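Putative xanthine dehydrogenase YAGS fad-binding subunit (Escherichia coli, PDB 5G5G) binds the molybdenum and pterin cytosine dinucleotide cofactor of a periplasmic aldehyde oxidase and probably houses the site where aldehydes are oxidised. Local coordinates at residues A293-A301 / I374-N383; V424-G432 / G594-R605. One frame throughout, in Å; residues are numbered along the deposited sequence.

Interaction 1. Residues A293-A301 / I374-N383; sequences ADQSGKITA and IDPVEFRILN
The carboxamide of Asn-383 reads two backbone groups where the opposing turn runs into strand 299-310. Its ND2 donates to Gly-297 O at 3.0 Å in an almost straight bond (177°), with the oxygen lying in the amide plane, while its OD1 accepts from Ile-299 N at 2.8 Å and, through a water, is joined to Ile-299 O. Asparagine suits the place because one flat group offers both a donor and an acceptor. CG lies beside the backbone N (chi1 -75°), which also lets ND2 donate to Phe-379 O and settle over the centre of the Phe-379 ring. That ring brings CE1 to 3.2 Å from Gly-297 O, and its CZ packs on Ile-299 CG1. Gly-297, bulge residue of the type I turn with G1 bulge that joins strands 285-293 and 299-310, has a positive phi and a bare CA, and Ile-374 CD1 lies against it at 3.7 Å. Leu-382 CD2 lies against Ser-296 O and Gly-297 C. Further out, Asp-294 OD1 shapes the turn, accepting from Lys-298 N and Ser-296 OG on opposite faces of its carboxylate. Asp-375 N-caps helix 376-382, which rests on helix 354-372 through Phe-379.

Interaction 2. Residues V424-G432 / G594-R605; sequences VRDGEWLVG and GVHSATGEVRVR
Leu-430 and Val-595 form an antiparallel hydrogen-bonded pair, Leu-430 N to Val-595 O at 2.8 Å and Val-595 N to Leu-430 O at 2.7 Å. Non-hydrogen-bonded pairs flank it, Trp-429 with His-596 and Val-431 with Gly-594, and the short strands run at 153° to each other. Beyond the Trp-429/His-596 pair, Glu-428 O accepts from both the N and the OG of Ser-597, a small hydroxyl residue able to double the grip as the chain turns off the strand. Segment 424-432 is itself a hairpin closed by a type II' turn from Asp-426 to Trp-429, with Gly-427 at its positive-phi corner, so the contact joins two hairpins, 425-426/429-441 and 584-596/602-612, into four antiparallel strands of one mixed sheet. On the face bearing Trp-429, the His-596 ring points its edge at the indole in a T-shaped stack, centroids of the imidazole and the six-membered ring 4.9 Å apart and planes at 80°. Gly-594 lets the indole edge lie against its backbone. His-596 ND1 accepts from Ala-598 N, which helps to set the imidazole's rotation; a water links NE2 to Glu-428 OE1. Glu-428 OE2 bonds to a polar side chain of another protein chain. On the same face, on the side of Trp-429 away from His-596, Arg-605 NH1 and NH2 both grip Asp-426 OD2 in a salt bridge. Asp-426 carries its CG anti to the backbone N (chi1 174°), sending the carboxylate across. Val-431 CG2 rests over the guanidinium, and Arg-605 NE pairs with Glu-592.

From the N terminus, the turn between strands 285-293 and 299-310 comes first; the chain then passes through strand 331-340 and helix 354-372 before helix 376-382 returns to that turn, and interaction 1 closes a loop of 72 residues. Only afterwards, beyond helix 401-412, does interaction 2 open at 424-432, to close at 594-605, with 161 residues between. The two loops therefore follow in series, neither nested nor crossed. Interaction 1 ties a helix to the turn joining two inner strands of one sheet, whereas interaction 2 joins neighbouring strands within another. Yet Pro-376, Val-377 and Arg-380 pack on Val-435 of strand 429-441, the strand whose first residues take part in interaction 2.

Interaction 1. Residues A293-A301 / I374-N383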
ATOM      1  N   ALA C 293      -1.696  -8.240  38.685  1.00 16.89           N
ATOM      2  CA  ALA C 293      -0.392  -8.646  39.198  1.00 17.22           C
ATOM      3  C   ALA C 293      -0.346  -8.519  40.714  1.00 18.45           C
ATOM      4  O   ALA C 293      -1.150  -7.816  41.327  1.00 18.69           O
ATOM      5  CB  ALA C 293       0.702  -7.764  38.594  1.00 16.63           C
ATOM      6  N   ASP C 294       0.611  -9.215  41.307  1.00 19.64           N
ATOM      7  CA  ASP C 294       0.811  -9.139  42.735  1.00 21.63           C
ATOM      8  C   ASP C 294       1.635  -7.898  43.111  1.00 23.13           C
ATOM      9  O   ASP C 294       2.026  -7.119  42.220  1.00 22.10           O
ATOM     10  CB  ASP C 294       1.380 -10.461  43.286  1.00 22.41           C
ATOM     11  CG  ASP C 294       2.842 -10.725  42.920  1.00 22.76           C
ATOM     12  OD1 ASP C 294       3.603  -9.838  42.459  1.00 22.60           O
ATOM     13  OD2 ASP C 294       3.235 -11.889  43.172  1.00 23.93           O
ATOM     14  N   GLN C 295       1.919  -7.770  44.415  1.00 26.42           N
ATOM     15  CA  GLN C 295       2.715  -6.669  44.962  1.00 29.65           C
ATOM     16  C   GLN C 295       4.125  -6.569  44.366  1.00 30.70           C
ATOM     17  O   GLN C 295       4.661  -5.496  44.321  1.00 32.53           O
ATOM     18  CB  GLN C 295       2.783  -6.766  46.519  1.00 32.23           C
ATOM     19  CG  GLN C 295       1.435  -6.402  47.145  1.00 35.82           C
ATOM     20  CD  GLN C 295       1.314  -6.640  48.653  1.00 38.15           C
ATOM     21  OE1 GLN C 295       2.216  -7.197  49.313  1.00 39.67           O
ATOM     22  NE2 GLN C 295       0.171  -6.216  49.209  1.00 39.77           N
ATOM     23  N   SER C 296       4.696  -7.679  43.899  1.00 30.02           N
ATOM     24  CA  SER C 296       6.019  -7.682  43.222  1.00 30.29           C
ATOM     25  C   SER C 296       5.992  -7.447  41.709  1.00 28.39           C
ATOM     26  O   SER C 296       7.026  -7.298  41.074  1.00 29.18           O
ATOM     27  CB  SER C 296       6.748  -9.006  43.584  1.00 32.57           C
ATOM     28  OG  SER C 296       6.118 -10.150  42.971  1.00 35.50           O
ATOM     29  N   GLY C 297       4.807  -7.335  41.118  1.00 25.06           N
ATOM     30  CA  GLY C 297       4.680  -7.117  39.695  1.00 22.92           C
ATOM     31  C   GLY C 297       4.583  -8.378  38.872  1.00 21.47           C
ATOM     32  O   GLY C 297       4.514  -8.294  37.633  1.00 20.50           O
ATOM     33  N   LYS C 298       4.481  -9.526  39.524  1.00 20.50           N
ATOM     34  CA  LYS C 298       4.217 -10.800  38.842  1.00 20.41           C
ATOM     35  C   LYS C 298       2.743 -10.886  38.474  1.00 18.54           C
ATOM     36  O   LYS C 298       1.868 -10.825  39.349  1.00 17.89           O
ATOM     37  CB  LYS C 298       4.559 -12.020  39.727  1.00 22.77           C
ATOM     38  CG  LYS C 298       6.072 -12.245  39.889  1.00 26.51           C
ATOM     39  CD  LYS C 298       6.613 -12.974  38.660  1.00 28.92           C
ATOM     40  CE  LYS C 298       8.122 -13.129  38.631  1.00 32.51           C
ATOM     41  NZ  LYS C 298       8.621 -13.796  39.854  1.00 37.41           N
ATOM     42  N   ILE C 299       2.479 -11.047  37.186  1.00 16.52           N
ATOM     43  CA  ILE C 299       1.115 -11.247  36.713  1.00 16.25           C
ATOM     44  C   ILE C 299       0.595 -12.524  37.337  1.00 16.44           C
ATOM     45  O   ILE C 299       1.290 -13.542  37.332  1.00 16.45           O
ATOM     46  CB  ILE C 299       1.079 -11.335  35.181  1.00 15.58           C
ATOM     47  CG1 ILE C 299       1.448  -9.971  34.600  1.00 15.42           C
ATOM     48  CG2 ILE C 299      -0.287 -11.801  34.671  1.00 15.56           C
ATOM     49  CD1 ILE C 299       1.696  -9.992  33.105  1.00 15.29           C
ATOM     50  N   THR C 300      -0.615 -12.462  37.867  1.00 16.49           N
ATOM     51  CA  THR C 300      -1.322 -13.586  38.450  1.00 16.72           C
ATOM     52  C   THR C 300      -2.627 -13.940  37.728  1.00 16.96           C
ATOM     53  O   THR C 300      -3.165 -15.028  37.954  1.00 16.95           O
ATOM     54  CB  THR C 300      -1.673 -13.287  39.897  1.00 17.48           C
ATOM     55  OG1 THR C 300      -2.432 -12.080  39.957  1.00 17.61           O
ATOM     56  CG2 THR C 300      -0.377 -13.143  40.720  1.00 17.59           C
ATOM     57  N   ALA C 301      -3.139 -13.016  36.916  1.00 16.68           N
ATOM     58  CA  ALA C 301      -4.451 -13.178  36.317  1.00 16.78           C
ATOM     59  C   ALA C 301      -4.471 -12.509  34.969  1.00 16.67           C
ATOM     60  O   ALA C 301      -4.116 -11.337  34.866  1.00 15.70           O
ATOM     61  CB  ALA C 301      -5.503 -12.579  37.249  1.00 17.26           C
ATOM     62  N   ILE C 374       6.669  -0.011  37.521  1.00 17.25           N
ATOM     63  CA  ILE C 374       7.789  -0.843  37.053  1.00 16.69           C
ATOM     64  C   ILE C 374       8.058  -0.455  35.624  1.00 16.46           C
ATOM     65  O   ILE C 374       7.136  -0.343  34.837  1.00 16.07           O
ATOM     66  CB  ILE C 374       7.428  -2.344  37.172  1.00 16.66           C
ATOM     67  CG1 ILE C 374       7.157  -2.695  38.666  1.00 17.44           C
ATOM     68  CG2 ILE C 374       8.525  -3.218  36.583  1.00 16.66           C
ATOM     69  CD1 ILE C 374       6.669  -4.120  38.852  1.00 17.52           C
ATOM     70  N   ASP C 375       9.330  -0.254  35.289  1.00 16.72           N
ATOM     71  CA  ASP C 375       9.752  -0.009  33.896  1.00 17.06           C
ATOM     72  C   ASP C 375       9.167  -1.091  32.985  1.00 16.18           C
ATOM     73  O   ASP C 375       9.209  -2.265  33.297  1.00 15.56           O
ATOM     74  CB  ASP C 375      11.289   0.011  33.807  1.00 18.40           C
ATOM     75  CG  ASP C 375      11.783   0.060  32.392  1.00 19.59           C
ATOM     76  OD1 ASP C 375      11.941  -1.026  31.813  1.00 19.98           O
ATOM     77  OD2 ASP C 375      11.999   1.167  31.862  1.00 20.07           O
ATOM     78  N   PRO C 376       8.626  -0.700  31.825  1.00 16.38           N
ATOM     79  CA  PRO C 376       7.904  -1.682  31.009  1.00 16.28           C
ATOM     80  C   PRO C 376       8.787  -2.783  30.402  1.00 16.05           C
ATOM     81  O   PRO C 376       8.291  -3.874  30.104  1.00 16.03           O
ATOM     82  CB  PRO C 376       7.237  -0.833  29.896  1.00 16.37           C
ATOM     83  CG  PRO C 376       7.936   0.450  29.949  1.00 16.73           C
ATOM     84  CD  PRO C 376       8.478   0.657  31.328  1.00 16.74           C
ATOM     85  N   VAL C 377      10.074  -2.515  30.230  1.00 15.95           N
ATOM     86  CA  VAL C 377      11.005  -3.588  29.788  1.00 16.02           C
ATOM     87  C   VAL C 377      11.190  -4.547  30.937  1.00 16.69           C
ATOM     88  O   VAL C 377      11.022  -5.734  30.767  1.00 16.08           O
ATOM     89  CB  VAL C 377      12.361  -3.035  29.325  1.00 15.81           C
ATOM     90  CG1 VAL C 377      13.356  -4.167  29.081  1.00 16.14           C
ATOM     91  CG2 VAL C 377      12.204  -2.144  28.103  1.00 15.59           C
ATOM     92  N   GLU C 378      11.525  -4.036  32.125  1.00 17.93           N
ATOM     93  CA  GLU C 378      11.695  -4.894  33.298  1.00 19.18           C
ATOM     94  C   GLU C 378      10.438  -5.690  33.642  1.00 17.32           C
ATOM     95  O   GLU C 378      10.522  -6.823  34.098  1.00 16.07           O
ATOM     96  CB  GLU C 378      12.112  -4.073  34.522  1.00 22.84           C
ATOM     97  CG  GLU C 378      13.559  -3.555  34.433  1.00 27.67           C
ATOM     98  CD  GLU C 378      14.622  -4.668  34.282  1.00 30.63           C
ATOM     99  OE1 GLU C 378      14.463  -5.831  34.751  1.00 33.86           O
ATOM    100  OE2 GLU C 378      15.652  -4.365  33.666  1.00 37.50           O
ATOM    101  N   PHE C 379       9.269  -5.074  33.411  1.00 16.31           N
ATOM    102  CA  PHE C 379       8.015  -5.735  33.690  1.00 15.71           C
ATOM    103  C   PHE C 379       7.825  -6.982  32.850  1.00 14.74           C
ATOM    104  O   PHE C 379       7.366  -7.975  33.342  1.00 14.41           O
ATOM    105  CB  PHE C 379       6.825  -4.769  33.475  1.00 16.10           C
ATOM    106  CG  PHE C 379       5.507  -5.331  33.915  1.00 16.25           C
ATOM    107  CD1 PHE C 379       5.176  -5.374  35.260  1.00 17.32           C
ATOM    108  CD2 PHE C 379       4.593  -5.791  32.986  1.00 16.37           C
ATOM    109  CE1 PHE C 379       3.960  -5.880  35.686  1.00 17.20           C
ATOM    110  CE2 PHE C 379       3.349  -6.260  33.403  1.00 16.64           C
ATOM    111  CZ  PHE C 379       3.032  -6.314  34.741  1.00 16.76           C
ATOM    112  N   ARG C 380       8.144  -6.900  31.568  1.00 14.27           N
ATOM    113  CA  ARG C 380       8.089  -8.061  30.658  1.00 14.08           C
ATOM    114  C   ARG C 380       9.125  -9.096  31.032  1.00 14.37           C
ATOM    115  O   ARG C 380       8.823 -10.284  31.042  1.00 14.32           O
ATOM    116  CB  ARG C 380       8.229  -7.620  29.207  1.00 13.44           C
ATOM    117  CG  ARG C 380       7.064  -6.795  28.716  1.00 13.46           C
ATOM    118  CD  ARG C 380       7.286  -6.395  27.253  1.00 13.30           C
ATOM    119  NE  ARG C 380       6.084  -5.762  26.692  1.00 13.58           N
ATOM    120  CZ  ARG C 380       5.722  -4.501  26.933  1.00 14.68           C
ATOM    121  NH1 ARG C 380       6.470  -3.707  27.686  1.00 15.47           N
ATOM    122  NH2 ARG C 380       4.604  -4.010  26.376  1.00 15.00           N
ATOM    123  N   ILE C 381      10.320  -8.678  31.436  1.00 15.16           N
ATOM    124  CA  ILE C 381      11.357  -9.631  31.821  1.00 15.54           C
ATOM    125  C   ILE C 381      10.886 -10.405  33.053  1.00 16.53           C
ATOM    126  O   ILE C 381      11.032 -11.639  33.104  1.00 16.71           O
ATOM    127  CB  ILE C 381      12.718  -8.922  32.026  1.00 15.94           C
ATOM    128  CG1 ILE C 381      13.246  -8.450  30.657  1.00 15.66           C
ATOM    129  CG2 ILE C 381      13.750  -9.867  32.670  1.00 16.14           C
ATOM    130  CD1 ILE C 381      14.405  -7.452  30.752  1.00 16.33           C
ATOM    131  N   LEU C 382      10.381  -9.683  34.072  1.00 16.76           N
ATOM    132  CA  LEU C 382       9.859 -10.303  35.268  1.00 18.48           C
ATOM    133  C   LEU C 382       8.812 -11.379  34.997  1.00 17.47           C
ATOM    134  O   LEU C 382       8.690 -12.300  35.793  1.00 17.08           O
ATOM    135  CB  LEU C 382       9.227  -9.236  36.138  1.00 20.19           C
ATOM    136  CG  LEU C 382       8.843  -9.504  37.546  1.00 24.72           C
ATOM    137  CD1 LEU C 382      10.141  -9.588  38.362  1.00 25.69           C
ATOM    138  CD2 LEU C 382       7.939  -8.377  38.068  1.00 26.11           C
ATOM    139  N   ASN C 383       7.997 -11.166  33.947  1.00 15.99           N
ATOM    140  CA  ASN C 383       6.870 -12.036  33.583  1.00 15.79           C
ATOM    141  C   ASN C 383       7.148 -12.984  32.389  1.00 15.62           C
ATOM    142  O   ASN C 383       6.238 -13.485  31.724  1.00 15.14           O
ATOM    143  CB  ASN C 383       5.647 -11.129  33.327  1.00 15.08           C
ATOM    144  CG  ASN C 383       5.071 -10.628  34.619  1.00 15.49           C
ATOM    145  OD1 ASN C 383       4.624 -11.435  35.417  1.00 16.74           O
ATOM    146  ND2 ASN C 383       5.214  -9.332  34.902  1.00 14.83           N
TER
HETATM  147  O   HOH W   1       3.868 -13.948  36.387  1.00 21.58           O

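Interaction 2. Residues V424-G432 / G594-R605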
ATOM      1  N   VAL C 424       9.319  16.103  27.317  1.00 24.19           N
ATOM      2  CA  VAL C 424      10.432  16.255  26.408  1.00 24.37           C
ATOM      3  C   VAL C 424      10.028  16.921  25.088  1.00 25.20           C
ATOM      4  O   VAL C 424       9.168  16.420  24.381  1.00 24.05           O
ATOM      5  CB  VAL C 424      11.107  14.899  26.146  1.00 23.16           C
ATOM      6  CG1 VAL C 424      12.293  15.091  25.228  1.00 23.92           C
ATOM      7  CG2 VAL C 424      11.507  14.243  27.451  1.00 23.55           C
ATOM      8  N   ARG C 425      10.666  18.043  24.749  1.00 26.67           N
ATOM      9  CA  ARG C 425      10.365  18.728  23.492  1.00 29.44           C
ATOM     10  C   ARG C 425      11.597  18.776  22.615  1.00 29.58           C
ATOM     11  O   ARG C 425      12.714  18.827  23.116  1.00 31.03           O
ATOM     12  CB  ARG C 425       9.888  20.143  23.740  1.00 32.41           C
ATOM     13  CG  ARG C 425       8.567  20.263  24.487  1.00 35.38           C
ATOM     14  CD  ARG C 425       7.419  20.210  23.509  1.00 37.62           C
ATOM     15  NE  ARG C 425       7.254  21.475  22.756  1.00 40.89           N
ATOM     16  CZ  ARG C 425       6.314  22.394  22.992  1.00 42.12           C
ATOM     17  NH1 ARG C 425       5.384  22.231  23.958  1.00 41.30           N
ATOM     18  NH2 ARG C 425       6.312  23.495  22.246  1.00 44.47           N
ATOM     19  N   ASP C 426      11.372  18.737  21.309  1.00 27.49           N
ATOM     20  CA  ASP C 426      12.361  19.079  20.318  1.00 27.28           C
ATOM     21  C   ASP C 426      11.689  20.129  19.449  1.00 26.22           C
ATOM     22  O   ASP C 426      10.939  19.790  18.552  1.00 24.53           O
ATOM     23  CB  ASP C 426      12.764  17.857  19.521  1.00 28.24           C
ATOM     24  CG  ASP C 426      13.690  18.192  18.373  1.00 30.39           C
ATOM     25  OD1 ASP C 426      14.210  19.326  18.321  1.00 30.21           O
ATOM     26  OD2 ASP C 426      13.898  17.313  17.523  1.00 31.26           O
ATOM     27  N   GLY C 427      11.943  21.412  19.757  1.00 26.62           N
ATOM     28  CA  GLY C 427      11.219  22.483  19.098  1.00 26.57           C
ATOM     29  C   GLY C 427       9.730  22.374  19.428  1.00 25.95           C
ATOM     30  O   GLY C 427       9.364  22.240  20.607  1.00 25.07           O
ATOM     31  N   GLU C 428       8.891  22.362  18.395  1.00 25.85           N
ATOM     32  CA  GLU C 428       7.443  22.288  18.613  1.00 27.01           C
ATOM     33  C   GLU C 428       6.980  20.811  18.798  1.00 24.08           C
ATOM     34  O   GLU C 428       5.815  20.590  19.063  1.00 23.77           O
ATOM     35  CB  GLU C 428       6.653  22.953  17.452  1.00 29.78           C
ATOM     36  CG  GLU C 428       5.585  23.945  17.939  1.00 34.05           C
ATOM     37  CD  GLU C 428       4.816  24.735  16.845  1.00 34.74           C
ATOM     38  OE1 GLU C 428       5.244  24.790  15.667  1.00 37.34           O
ATOM     39  OE2 GLU C 428       3.759  25.320  17.180  1.00 35.00           O
ATOM     40  N   TRP C 429       7.884  19.839  18.685  1.00 22.27           N
ATOM     41  CA  TRP C 429       7.534  18.412  18.767  1.00 21.46           C
ATOM     42  C   TRP C 429       7.670  17.896  20.211  1.00 21.92           C
ATOM     43  O   TRP C 429       8.692  18.168  20.871  1.00 22.82           O
ATOM     44  CB  TRP C 429       8.448  17.587  17.870  1.00 21.57           C
ATOM     45  CG  TRP C 429       8.285  17.981  16.445  1.00 22.32           C
ATOM     46  CD1 TRP C 429       8.967  18.989  15.765  1.00 24.03           C
ATOM     47  CD2 TRP C 429       7.329  17.460  15.535  1.00 21.73           C
ATOM     48  NE1 TRP C 429       8.510  19.075  14.469  1.00 23.15           N
ATOM     49  CE2 TRP C 429       7.501  18.155  14.299  1.00 22.37           C
ATOM     50  CE3 TRP C 429       6.358  16.461  15.629  1.00 20.26           C
ATOM     51  CZ2 TRP C 429       6.700  17.899  13.175  1.00 22.30           C
ATOM     52  CZ3 TRP C 429       5.573  16.208  14.527  1.00 20.58           C
ATOM     53  CH2 TRP C 429       5.756  16.906  13.302  1.00 21.87           C
ATOM     54  N   LEU C 430       6.636  17.197  20.695  1.00 20.68           N
ATOM     55  CA  LEU C 430       6.728  16.379  21.915  1.00 20.04           C
ATOM     56  C   LEU C 430       7.344  15.059  21.513  1.00 18.55           C
ATOM     57  O   LEU C 430       6.882  14.420  20.554  1.00 17.85           O
ATOM     58  CB  LEU C 430       5.356  16.136  22.530  1.00 21.03           C
ATOM     59  CG  LEU C 430       4.664  17.365  23.102  1.00 22.69           C
ATOM     60  CD1 LEU C 430       3.137  17.248  23.064  1.00 23.22           C
ATOM     61  CD2 LEU C 430       5.160  17.616  24.515  1.00 24.04           C
ATOM     62  N   VAL C 431       8.411  14.665  22.201  1.00 17.95           N
ATOM     63  CA  VAL C 431       9.110  13.411  21.911  1.00 17.27           C
ATOM     64  C   VAL C 431       8.797  12.353  22.943  1.00 16.49           C
ATOM     65  O   VAL C 431       8.740  12.637  24.168  1.00 16.67           O
ATOM     66  CB  VAL C 431      10.612  13.639  21.890  1.00 18.24           C
ATOM     67  CG1 VAL C 431      11.338  12.355  21.606  1.00 18.21           C
ATOM     68  CG2 VAL C 431      10.946  14.701  20.819  1.00 19.13           C
ATOM     69  N   GLY C 432       8.595  11.141  22.464  1.00 15.63           N
ATOM     70  CA  GLY C 432       8.318  10.006  23.325  1.00 15.55           C
ATOM     71  C   GLY C 432       8.994   8.747  22.854  1.00 15.03           C
ATOM     72  O   GLY C 432       9.290   8.589  21.661  1.00 14.79           O
ATOM     73  N   GLY C 594       7.582  11.691  17.418  1.00 14.58           N
ATOM     74  CA  GLY C 594       7.354  13.088  17.705  1.00 14.94           C
ATOM     75  C   GLY C 594       5.854  13.325  17.518  1.00 15.34           C
ATOM     76  O   GLY C 594       5.251  12.769  16.591  1.00 14.74           O
ATOM     77  N   VAL C 595       5.273  14.137  18.393  1.00 15.42           N
ATOM     78  CA  VAL C 595       3.866  14.524  18.252  1.00 15.76           C
ATOM     79  C   VAL C 595       3.863  16.048  18.219  1.00 16.35           C
ATOM     80  O   VAL C 595       4.385  16.712  19.130  1.00 16.58           O
ATOM     81  CB  VAL C 595       2.967  13.989  19.374  1.00 15.71           C
ATOM     82  CG1 VAL C 595       1.520  14.504  19.210  1.00 16.19           C
ATOM     83  CG2 VAL C 595       2.995  12.445  19.418  1.00 15.16           C
ATOM     84  N   HIS C 596       3.303  16.599  17.161  1.00 16.71           N
ATOM     85  CA  HIS C 596       3.312  18.053  17.056  1.00 18.29           C
ATOM     86  C   HIS C 596       2.447  18.676  18.152  1.00 19.11           C
ATOM     87  O   HIS C 596       1.250  18.351  18.308  1.00 19.55           O
ATOM     88  CB  HIS C 596       2.900  18.524  15.651  1.00 18.82           C
ATOM     89  CG  HIS C 596       3.323  19.924  15.365  1.00 20.04           C
ATOM     90  ND1 HIS C 596       2.670  21.006  15.882  1.00 21.60           N
ATOM     91  CD2 HIS C 596       4.346  20.418  14.630  1.00 21.40           C
ATOM     92  CE1 HIS C 596       3.273  22.118  15.507  1.00 22.33           C
ATOM     93  NE2 HIS C 596       4.292  21.786  14.729  1.00 21.98           N
ATOM     94  N   SER C 597       3.040  19.556  18.943  1.00 19.82           N
ATOM     95  CA  SER C 597       2.352  20.070  20.133  1.00 20.48           C
ATOM     96  C   SER C 597       1.142  20.907  19.778  1.00 20.94           C
ATOM     97  O   SER C 597       0.246  21.065  20.616  1.00 21.79           O
ATOM     98  CB  SER C 597       3.268  20.842  21.064  1.00 21.61           C
ATOM     99  OG  SER C 597       3.721  22.036  20.447  1.00 22.19           O
ATOM    100  N   ALA C 598       1.154  21.508  18.591  1.00 20.28           N
ATOM    101  CA  ALA C 598      -0.013  22.225  18.097  1.00 20.72           C
ATOM    102  C   ALA C 598      -1.044  21.379  17.386  1.00 19.73           C
ATOM    103  O   ALA C 598      -2.197  21.417  17.804  1.00 19.95           O
ATOM    104  CB  ALA C 598       0.363  23.427  17.219  1.00 21.22           C
ATOM    105  N   THR C 599      -0.636  20.645  16.340  1.00 19.16           N
ATOM    106  CA  THR C 599      -1.561  20.031  15.388  1.00 18.76           C
ATOM    107  C   THR C 599      -1.881  18.589  15.746  1.00 18.23           C
ATOM    108  O   THR C 599      -2.827  18.042  15.197  1.00 18.01           O
ATOM    109  CB  THR C 599      -0.982  19.983  13.960  1.00 18.98           C
ATOM    110  OG1 THR C 599       0.225  19.173  13.953  1.00 18.13           O
ATOM    111  CG2 THR C 599      -0.744  21.396  13.477  1.00 19.77           C
ATOM    112  N   GLY C 600      -1.066  17.970  16.601  1.00 17.68           N
ATOM    113  CA  GLY C 600      -1.239  16.545  16.912  1.00 17.69           C
ATOM    114  C   GLY C 600      -0.732  15.534  15.910  1.00 16.66           C
ATOM    115  O   GLY C 600      -0.915  14.315  16.095  1.00 16.55           O
ATOM    116  N   GLU C 601      -0.097  15.999  14.835  1.00 16.76           N
ATOM    117  CA  GLU C 601       0.457  15.131  13.823  1.00 16.11           C
ATOM    118  C   GLU C 601       1.544  14.242  14.418  1.00 15.51           C
ATOM    119  O   GLU C 601       2.325  14.716  15.214  1.00 15.86           O
ATOM    120  CB  GLU C 601       1.089  15.945  12.672  1.00 17.02           C
ATOM    121  CG  GLU C 601       0.084  16.638  11.782  1.00 17.78           C
ATOM    122  CD  GLU C 601       0.713  17.738  10.936  1.00 18.89           C
ATOM    123  OE1 GLU C 601       1.160  18.756  11.543  1.00 20.25           O
ATOM    124  OE2 GLU C 601       0.662  17.558   9.688  1.00 20.02           O
ATOM    125  N   VAL C 602       1.506  12.965  14.089  1.00 14.44           N
ATOM    126  CA  VAL C 602       2.435  11.987  14.630  1.00 14.26           C
ATOM    127  C   VAL C 602       3.457  11.596  13.571  1.00 13.87           C
ATOM    128  O   VAL C 602       3.095  11.201  12.452  1.00 14.08           O
ATOM    129  CB  VAL C 602       1.728  10.734  15.160  1.00 13.94           C
ATOM    130  CG1 VAL C 602       2.716   9.872  15.900  1.00 14.01           C
ATOM    131  CG2 VAL C 602       0.575  11.092  16.063  1.00 14.61           C
ATOM    132  N   ARG C 603       4.731  11.649  13.946  1.00 14.11           N
ATOM    133  CA  ARG C 603       5.815  11.366  12.991  1.00 14.57           C
ATOM    134  C   ARG C 603       6.833  10.490  13.743  1.00 14.76           C
ATOM    135  O   ARG C 603       7.280  10.822  14.867  1.00 15.19           O
ATOM    136  CB  ARG C 603       6.472  12.666  12.479  1.00 15.57           C
ATOM    137  CG  ARG C 603       5.520  13.581  11.713  1.00 16.03           C
ATOM    138  CD  ARG C 603       5.169  13.096  10.326  1.00 16.20           C
ATOM    139  NE  ARG C 603       4.248  14.043   9.714  1.00 16.86           N
ATOM    140  CZ  ARG C 603       2.920  13.908   9.600  1.00 17.68           C
ATOM    141  NH1 ARG C 603       2.272  12.828  10.012  1.00 18.23           N
ATOM    142  NH2 ARG C 603       2.219  14.866   9.003  1.00 17.95           N
ATOM    143  N   VAL C 604       7.161   9.369  13.150  1.00 13.81           N
ATOM    144  CA  VAL C 604       8.112   8.477  13.773  1.00 14.24           C
ATOM    145  C   VAL C 604       9.526   8.953  13.533  1.00 15.03           C
ATOM    146  O   VAL C 604       9.904   9.244  12.403  1.00 14.86           O
ATOM    147  CB  VAL C 604       7.938   7.047  13.284  1.00 13.33           C
ATOM    148  CG1 VAL C 604       8.833   6.060  14.066  1.00 13.22           C
ATOM    149  CG2 VAL C 604       6.472   6.646  13.428  1.00 12.93           C
ATOM    150  N   ARG C 605      10.330   8.972  14.592  1.00 15.27           N
ATOM    151  CA  ARG C 605      11.698   9.459  14.553  1.00 16.52           C
ATOM    152  C   ARG C 605      12.793   8.416  14.461  1.00 16.69           C
ATOM    153  O   ARG C 605      13.806   8.685  13.814  1.00 17.03           O
ATOM    154  CB  ARG C 605      11.975  10.343  15.744  1.00 17.58           C
ATOM    155  CG  ARG C 605      11.167  11.638  15.663  1.00 19.06           C
ATOM    156  CD  ARG C 605      10.987  12.292  17.019  1.00 20.06           C
ATOM    157  NE  ARG C 605      12.254  12.760  17.597  1.00 21.03           N
ATOM    158  CZ  ARG C 605      12.736  14.006  17.518  1.00 22.37           C
ATOM    159  NH1 ARG C 605      12.082  14.952  16.890  1.00 22.87           N
ATOM    160  NH2 ARG C 605      13.874  14.300  18.128  1.00 23.50           N
TER
HETATM  161  O   HOH W   2       2.934  24.553  19.758  1.00 37.79           O
HETATM  162  O   HOH W   3       6.677  23.367  14.017  1.00 44.94           O